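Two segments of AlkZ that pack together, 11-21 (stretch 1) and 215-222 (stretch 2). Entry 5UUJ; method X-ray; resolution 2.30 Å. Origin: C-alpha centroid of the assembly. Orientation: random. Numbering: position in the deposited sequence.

Stretch 1, residues 11-21: QVFAWRMQRQF
Stretch 2 215-222: YLGAYGPA

Residues 11-19 form the end of an α-helix that begins earlier in the chain, with phi/psi near -64/-42 and i to i+4 hydrogen bonds from Trp15 N to Gln11 O through Gln20 N to Arg16 O. Gln20 (-94/14) is the first residue to leave helical geometry, and Phe21 follows in the left-handed region (62/28). Stretch 2 brings in the tail of another helix that begins earlier in the chain, little more than a turn from Tyr215 onward. Its phi/psi values drift from -64/-52 at Tyr215 to -121/-34 at Ala218 and -124/12 at Tyr219; Gly220 (-73/166) and Pro221 (-71/157) are extended, and a cis peptide bond joins them. The helix axes approach to 8.5 Å, their N-to-C directions 115° apart. Register is set by two CA pairs: Arg19 CA to Ala218 CA, 5.5 Å, and Val12 CA to Pro221 CA, 7.3 Å. Stretch 2 thus runs against stretch 1 in sequence order.

The contact is mainly one of side chains from stretch 1 meeting backbone carbonyls of stretch 2. Gly217 O and Ala218 O accept no backbone hydrogen bond within their stretch, and side chains serve them instead. Arg19, with chi1 to chi3 all m, is long and flexible enough to curl so that NE donates to Gly217 O at 2.8 Å and 172°, almost linear and near the guanidinium plane. Gln20 (m, t, chi3 35°) points CA-to-CB sideways, yet its amide reaches across: NE2 donates to Ala218 O at 3.0 Å, while OE1 is satisfied elsewhere in the structure, so the primary amide is used as both donor and acceptor.

Arg16 (m, t, t, chi4 172°) is extended, and its length carries the guanidinium past Ala218. There NE donates to Gly220 O at 2.9 Å (161°) and NH2 to Pro221 O at 2.9 Å (131°), both acceptors lying near the guanidinium plane. An arginine suits this place because its several N-H groups can serve successive carbonyls. Its aliphatic part also packs, with CG 3.6 Å from Ala218 O.

Trp15 (chi1 t, chi2 82°) directs CA-to-CB toward stretch 2, and its broad flat ring reaches several backbone carbonyls at once. Its CH2 lies 3.5 Å from Leu216 O, which sits at the ring edge, and its CZ3 is 3.6 Å from Gly220 O. Glycine fits at 220 because an ideal CB would come within 2.5 Å of Leu216 O. Nearly one turn earlier in stretch 1, Val12 (chi1 t) supplies the apolar side-chain contact, CG1 to Pro221 CD at 3.5 Å; a compact branched residue and a rigid ring fit closely here. Ala218 directs its CB away, leaving its backbone to face helix 11-19.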

# COMPACT_ATOMS: atom_id res chain seq x y z
N GLN A 11 -19.19 8.85 10.03
CA GLN A 11 -19.66 8.84 8.65
C GLN A 11 -18.51 8.50 7.71
O GLN A 11 -18.63 7.62 6.86
CB GLN A 11 -20.25 10.19 8.26
CG GLN A 11 -21.67 10.42 8.73
CD GLN A 11 -22.29 11.65 8.10
OE1 GLN A 11 -21.82 12.77 8.30
NE2 GLN A 11 -23.34 11.44 7.31
N VAL A 12 -17.39 9.20 7.88
CA VAL A 12 -16.21 8.99 7.05
C VAL A 12 -15.73 7.54 7.13
O VAL A 12 -15.41 6.93 6.11
CB VAL A 12 -15.06 9.96 7.45
CG1 VAL A 12 -13.74 9.57 6.78
CG2 VAL A 12 -15.43 11.39 7.09
N PHE A 13 -15.68 6.99 8.34
CA PHE A 13 -15.21 5.62 8.53
C PHE A 13 -16.09 4.63 7.79
O PHE A 13 -15.59 3.72 7.12
CB PHE A 13 -15.17 5.26 10.02
CG PHE A 13 -14.22 6.10 10.83
CD1 PHE A 13 -13.11 6.68 10.25
CD2 PHE A 13 -14.45 6.31 12.18
CE1 PHE A 13 -12.24 7.45 11.00
CE2 PHE A 13 -13.58 7.08 12.93
CZ PHE A 13 -12.48 7.65 12.34
N ALA A 14 -17.40 4.80 7.91
CA ALA A 14 -18.35 3.93 7.23
C ALA A 14 -18.20 4.04 5.71
O ALA A 14 -18.24 3.03 5.00
CB ALA A 14 -19.77 4.27 7.64
N TRP A 15 -18.02 5.26 5.22
CA TRP A 15 -17.87 5.48 3.79
C TRP A 15 -16.59 4.85 3.28
O TRP A 15 -16.59 4.18 2.24
CB TRP A 15 -17.89 6.98 3.48
CG TRP A 15 -17.78 7.26 2.01
CD1 TRP A 15 -18.79 7.24 1.09
CD2 TRP A 15 -16.58 7.59 1.29
NE1 TRP A 15 -18.30 7.53 -0.15
CE2 TRP A 15 -16.95 7.75 -0.06
CE3 TRP A 15 -15.25 7.77 1.65
CZ2 TRP A 15 -16.02 8.08 -1.05
CZ3 TRP A 15 -14.33 8.10 0.67
CH2 TRP A 15 -14.72 8.25 -0.66
N ARG A 16 -15.50 5.05 4.01
CA ARG A 16 -14.21 4.44 3.65
C ARG A 16 -14.32 2.92 3.60
O ARG A 16 -13.83 2.29 2.66
CB ARG A 16 -13.13 4.85 4.65
CG ARG A 16 -12.65 6.28 4.50
CD ARG A 16 -11.70 6.66 5.62
NE ARG A 16 -11.20 8.03 5.47
CZ ARG A 16 -10.47 8.67 6.37
NH1 ARG A 16 -10.15 8.08 7.51
NH2 ARG A 16 -10.06 9.91 6.14
N MSE A 17 -14.98 2.33 4.59
CA MSE A 17 -15.12 0.88 4.65
C MSE A 17 -15.99 0.35 3.52
O MSE A 17 -15.83 -0.80 3.09
CB MSE A 17 -15.68 0.46 6.00
CG MSE A 17 -14.65 0.53 7.11
SE MSE A 17 -15.32 -0.24 8.77
CE MSE A 17 -13.67 -1.06 9.40
N GLN A 18 -16.91 1.17 3.04
CA GLN A 18 -17.70 0.82 1.87
C GLN A 18 -16.80 0.82 0.64
O GLN A 18 -16.79 -0.12 -0.15
CB GLN A 18 -18.88 1.77 1.71
CG GLN A 18 -19.70 1.55 0.45
CD GLN A 18 -19.32 2.50 -0.67
OE1 GLN A 18 -18.89 2.07 -1.74
NE2 GLN A 18 -19.51 3.80 -0.44
N ARG A 19 -16.01 1.88 0.49
CA ARG A 19 -15.11 2.00 -0.66
C ARG A 19 -14.03 0.93 -0.66
O ARG A 19 -13.57 0.51 -1.72
CB ARG A 19 -14.46 3.39 -0.68
CG ARG A 19 -15.45 4.54 -0.81
CD ARG A 19 -16.14 4.56 -2.16
NE ARG A 19 -15.19 4.75 -3.26
CZ ARG A 19 -15.50 4.62 -4.54
NH1 ARG A 19 -16.74 4.30 -4.90
NH2 ARG A 19 -14.58 4.81 -5.47
N GLN A 20 -13.63 0.47 0.53
CA GLN A 20 -12.53 -0.49 0.66
C GLN A 20 -13.00 -1.94 0.71
O GLN A 20 -12.23 -2.83 1.08
CB GLN A 20 -11.70 -0.18 1.91
CG GLN A 20 -10.94 1.13 1.84
CD GLN A 20 -10.16 1.42 3.11
OE1 GLN A 20 -9.65 0.51 3.76
NE2 GLN A 20 -10.09 2.69 3.49
N PHE A 21 -14.26 -2.17 0.35
CA PHE A 21 -14.86 -3.50 0.30
C PHE A 21 -14.88 -4.21 1.65
O PHE A 21 -14.85 -5.44 1.72
CB PHE A 21 -14.11 -4.38 -0.71
CG PHE A 21 -14.04 -3.80 -2.09
CD1 PHE A 21 -15.20 -3.51 -2.80
CD2 PHE A 21 -12.82 -3.56 -2.70
CE1 PHE A 21 -15.14 -2.97 -4.07
CE2 PHE A 21 -12.75 -3.03 -3.97
CZ PHE A 21 -13.91 -2.73 -4.66
N TYR A 215 -6.49 7.95 -4.44
CA TYR A 215 -6.28 8.00 -3.00
C TYR A 215 -7.54 8.44 -2.25
O TYR A 215 -7.98 7.77 -1.32
CB TYR A 215 -5.12 8.94 -2.65
CG TYR A 215 -4.89 9.05 -1.16
CD1 TYR A 215 -4.18 8.08 -0.47
CD2 TYR A 215 -5.42 10.11 -0.44
CE1 TYR A 215 -3.98 8.17 0.89
CE2 TYR A 215 -5.23 10.21 0.93
CZ TYR A 215 -4.51 9.24 1.58
OH TYR A 215 -4.33 9.33 2.94
N LEU A 216 -8.11 9.57 -2.67
CA LEU A 216 -9.29 10.11 -2.01
C LEU A 216 -10.50 9.19 -2.17
O LEU A 216 -11.42 9.21 -1.35
CB LEU A 216 -9.63 11.49 -2.57
CG LEU A 216 -8.62 12.61 -2.29
CD1 LEU A 216 -9.10 13.90 -2.93
CD2 LEU A 216 -8.40 12.81 -0.79
N GLY A 217 -10.48 8.37 -3.22
CA GLY A 217 -11.57 7.45 -3.49
C GLY A 217 -11.64 6.29 -2.51
O GLY A 217 -12.64 5.58 -2.47
N ALA A 218 -10.58 6.10 -1.73
CA ALA A 218 -10.53 5.02 -0.75
C ALA A 218 -10.33 5.54 0.67
O ALA A 218 -10.86 4.97 1.62
CB ALA A 218 -9.42 4.05 -1.11
N TYR A 219 -9.57 6.63 0.80
CA TYR A 219 -9.16 7.12 2.11
C TYR A 219 -9.55 8.58 2.37
O TYR A 219 -9.08 9.20 3.32
CB TYR A 219 -7.64 6.97 2.27
CG TYR A 219 -7.13 5.62 1.83
CD1 TYR A 219 -7.46 4.47 2.53
CD2 TYR A 219 -6.32 5.51 0.71
CE1 TYR A 219 -7.00 3.23 2.12
CE2 TYR A 219 -5.85 4.27 0.30
CZ TYR A 219 -6.19 3.14 1.01
OH TYR A 219 -5.72 1.92 0.59
N GLY A 220 -10.41 9.12 1.51
CA GLY A 220 -10.92 10.47 1.71
C GLY A 220 -11.93 10.51 2.85
O GLY A 220 -12.38 9.47 3.31
N PRO A 221 -12.26 11.72 3.33
CA PRO A 221 -11.60 12.98 2.98
C PRO A 221 -10.20 13.04 3.59
O PRO A 221 -9.95 12.35 4.58
CB PRO A 221 -12.51 14.05 3.59
CG PRO A 221 -13.80 13.35 3.92
CD PRO A 221 -13.42 11.94 4.21
N ALA A 222 -9.31 13.84 3.02
CA ALA A 222 -7.94 13.92 3.53
C ALA A 222 -7.30 15.26 3.19
O ALA A 222 -7.73 15.96 2.28
CB ALA A 222 -7.11 12.79 2.96